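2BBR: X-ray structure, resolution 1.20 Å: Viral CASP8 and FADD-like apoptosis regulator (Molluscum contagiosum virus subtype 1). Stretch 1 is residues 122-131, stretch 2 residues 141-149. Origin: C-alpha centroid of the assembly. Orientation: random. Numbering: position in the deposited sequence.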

# COMPACT_ATOMS: atom_id res chain seq x y z
N LEU A 122 -10.50 20.93 -0.08
CA LEU A 122 -11.75 20.17 -0.04
C LEU A 122 -12.22 20.07 1.40
O LEU A 122 -13.41 20.20 1.68
CB LEU A 122 -11.55 18.76 -0.60
CG LEU A 122 -11.51 18.59 -2.12
CD1 LEU A 122 -11.23 17.13 -2.46
CD2 LEU A 122 -12.84 19.03 -2.71
N ASN A 123 -11.28 19.82 2.31
CA ASN A 123 -11.58 19.69 3.73
C ASN A 123 -10.44 20.31 4.53
O ASN A 123 -9.43 19.66 4.79
CB ASN A 123 -11.72 18.21 4.10
CG ASN A 123 -12.18 18.02 5.53
OD1 ASN A 123 -11.87 18.82 6.41
ND2 ASN A 123 -12.91 16.93 5.78
N PRO A 124 -10.60 21.58 4.95
CA PRO A 124 -9.58 22.29 5.72
C PRO A 124 -9.14 21.59 7.01
O PRO A 124 -8.06 21.86 7.53
CB PRO A 124 -10.23 23.65 5.98
CG PRO A 124 -11.69 23.32 6.01
CD PRO A 124 -11.82 22.39 4.83
N SER A 125 -9.97 20.68 7.51
CA SER A 125 -9.65 19.95 8.74
C SER A 125 -8.41 19.07 8.55
O SER A 125 -7.73 18.72 9.52
CB SER A 125 -10.83 19.07 9.16
OG SER A 125 -12.00 19.84 9.35
N LEU A 126 -8.11 18.73 7.30
CA LEU A 126 -6.97 17.88 6.98
C LEU A 126 -5.62 18.56 7.16
O LEU A 126 -4.59 17.90 7.19
CB LEU A 126 -7.10 17.37 5.54
CG LEU A 126 -8.26 16.41 5.29
CD1 LEU A 126 -8.35 16.10 3.81
CD2 LEU A 126 -8.07 15.15 6.11
N SER A 127 -5.63 19.89 7.27
CA SER A 127 -4.38 20.63 7.42
C SER A 127 -3.56 20.16 8.62
O SER A 127 -2.33 20.16 8.58
CB SER A 127 -4.67 22.13 7.54
OG SER A 127 -5.44 22.40 8.70
N THR A 128 -4.24 19.76 9.69
CA THR A 128 -3.55 19.30 10.90
C THR A 128 -3.01 17.88 10.78
O THR A 128 -2.24 17.43 11.63
CB THR A 128 -4.47 19.36 12.13
OG1 THR A 128 -5.61 18.51 11.93
CG2 THR A 128 -4.94 20.79 12.37
N ALA A 129 -3.40 17.18 9.72
CA ALA A 129 -2.95 15.81 9.50
C ALA A 129 -1.93 15.74 8.38
O ALA A 129 -1.38 14.68 8.09
CB ALA A 129 -4.14 14.92 9.18
N LEU A 130 -1.68 16.88 7.74
CA LEU A 130 -0.74 16.94 6.62
C LEU A 130 0.26 18.08 6.75
O LEU A 130 -0.05 19.14 7.29
CB LEU A 130 -1.51 17.10 5.32
CG LEU A 130 -2.55 16.03 4.98
CD1 LEU A 130 -3.38 16.48 3.79
CD2 LEU A 130 -1.85 14.71 4.69
N SER A 131 1.46 17.85 6.23
CA SER A 131 2.51 18.85 6.24
C SER A 131 3.34 18.66 4.98
O SER A 131 3.09 17.73 4.20
CB SER A 131 3.41 18.70 7.47
OG SER A 131 4.23 17.55 7.37
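Stretch 2 141-149: LALENVGLV

No hydrogen bond joins the two stretches; a single leucine, Leu-126, makes the largest contribution on its side, touching all four residues of stretch 2 that meet stretch 1. The interface is small, with 308 Å² buried over both sides, and it is held by packing of apolar side chains.

Stretch 2 enters as the last part of a helix that begins earlier in the chain. Within it, Asn-145 N donates a hydrogen bond to Leu-141 O at 2.8 Å, the regular helical pattern, after which the helix gives way to a closing turn: Gly-147 N donates to Glu-144 O at 3.0 Å, and Leu-148 N donates to Leu-143 O, five residues back, at 2.9 Å. Gly-147 has a positive phi of 82°, where a CB would be jammed against the carbonyl oxygen of Val-146. This turn brings Leu-148 back to the same contact as the helical residues, so that its CA-to-CB bond, like those of Ala-142 and Val-146, points toward stretch 1.

Stretch 1 carries a short 3-10 segment, 124-126, which follows the end of a helix and supplies Leu-126; Asn-123, Ala-129 and Leu-130 make the other contacts. Asn-123 leaves helical geometry, and its OD1 accepts a hydrogen bond from Ser-125 N at 2.9 Å, while Leu-126 N donates a hydrogen bond to Asn-123 O at 3.0 Å. These bonds tie the start of the segment together just ahead of Leu-126, whose CA-to-CB bond is directed toward stretch 2.

The side chain of Leu-126, with chi1 m and chi2 t, places its two methyl groups among different neighbours. Its CD2 lies 3.7 Å from Val-146 CG1 and 4.2 Å from Ala-142 CB, and comes within 3.5 Å of Ala-142 O, a carbonyl whose helical bond from Val-146 N is weak at 3.5 Å. Its CD1 packs 3.8 Å from Leu-143 CD2 and 4.2 Å from Leu-148 CD1.

Contacts on both sides of Leu-126 in the sequence extend the packing and set the direction of the chains. Asn-123 approaches the later part of stretch 2, with its CB 4.2 Å from Leu-148 CD1 and its ND2 4.1 Å from Val-146 CG2. Ala-129 and Leu-130 instead meet Ala-142, near the start of stretch 2, so the two stretches run in broadly opposite senses. The backbones come nearest at Ala-129 and Ala-142, with their CA atoms 6.3 Å apart. Ala-129 CB stands 4.2 Å from Ala-142 CB, and Leu-130 CD2 reaches the same Ala-142 CB at 3.9 Å, although the CA-to-CB bond of Leu-130 points sideways.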

# COMPACT_ATOMS: atom_id res chain seq x y z
N LEU A 141 -4.13 7.96 3.99
CA LEU A 141 -4.66 7.65 5.31
C LEU A 141 -5.44 8.84 5.88
O LEU A 141 -6.47 8.65 6.51
CB LEU A 141 -3.54 7.24 6.26
CG LEU A 141 -2.89 5.88 5.96
CD1 LEU A 141 -1.78 5.62 6.97
CD2 LEU A 141 -3.92 4.77 6.00
N ALA A 142 -4.94 10.05 5.66
CA ALA A 142 -5.63 11.24 6.15
C ALA A 142 -7.02 11.34 5.52
O ALA A 142 -8.00 11.66 6.21
CB ALA A 142 -4.81 12.48 5.85
N LEU A 143 -7.11 11.08 4.22
CA LEU A 143 -8.39 11.12 3.54
C LEU A 143 -9.30 10.01 4.05
O LEU A 143 -10.50 10.22 4.23
CB LEU A 143 -8.19 10.97 2.02
CG LEU A 143 -7.52 12.15 1.31
CD1 LEU A 143 -7.06 11.72 -0.07
CD2 LEU A 143 -8.48 13.33 1.22
N GLU A 144 -8.73 8.83 4.30
CA GLU A 144 -9.51 7.71 4.82
C GLU A 144 -10.06 8.03 6.20
O GLU A 144 -11.21 7.72 6.51
CB GLU A 144 -8.62 6.47 4.99
CG GLU A 144 -8.38 5.62 3.77
CD GLU A 144 -7.56 4.39 4.11
OE1 GLU A 144 -7.84 3.76 5.16
OE2 GLU A 144 -6.66 4.04 3.32
N ASN A 145 -9.23 8.65 7.02
CA ASN A 145 -9.62 8.95 8.39
C ASN A 145 -10.78 9.91 8.56
O ASN A 145 -11.42 9.92 9.62
CB ASN A 145 -8.40 9.40 9.20
CG ASN A 145 -7.40 8.26 9.40
OD1 ASN A 145 -7.76 7.09 9.28
ND2 ASN A 145 -6.16 8.60 9.72
N VAL A 146 -11.08 10.71 7.54
CA VAL A 146 -12.22 11.62 7.61
C VAL A 146 -13.35 11.13 6.70
O VAL A 146 -14.35 11.81 6.52
CB VAL A 146 -11.84 13.07 7.22
CG1 VAL A 146 -10.79 13.61 8.18
CG2 VAL A 146 -11.33 13.13 5.79
N GLY A 147 -13.17 9.94 6.13
CA GLY A 147 -14.20 9.35 5.29
C GLY A 147 -14.28 9.78 3.84
O GLY A 147 -15.28 9.50 3.18
N LEU A 148 -13.25 10.45 3.33
CA LEU A 148 -13.28 10.89 1.93
C LEU A 148 -12.96 9.76 0.95
O LEU A 148 -13.40 9.81 -0.20
CB LEU A 148 -12.33 12.07 1.72
CG LEU A 148 -12.93 13.41 2.18
CD1 LEU A 148 -11.87 14.49 2.18
CD2 LEU A 148 -14.09 13.79 1.27
N VAL A 149 -12.19 8.78 1.39
CA VAL A 149 -11.86 7.62 0.56
C VAL A 149 -11.88 6.38 1.43
O VAL A 149 -11.79 6.45 2.66
CB VAL A 149 -10.46 7.72 -0.11
CG1 VAL A 149 -10.37 8.97 -0.96
CG2 VAL A 149 -9.38 7.69 0.94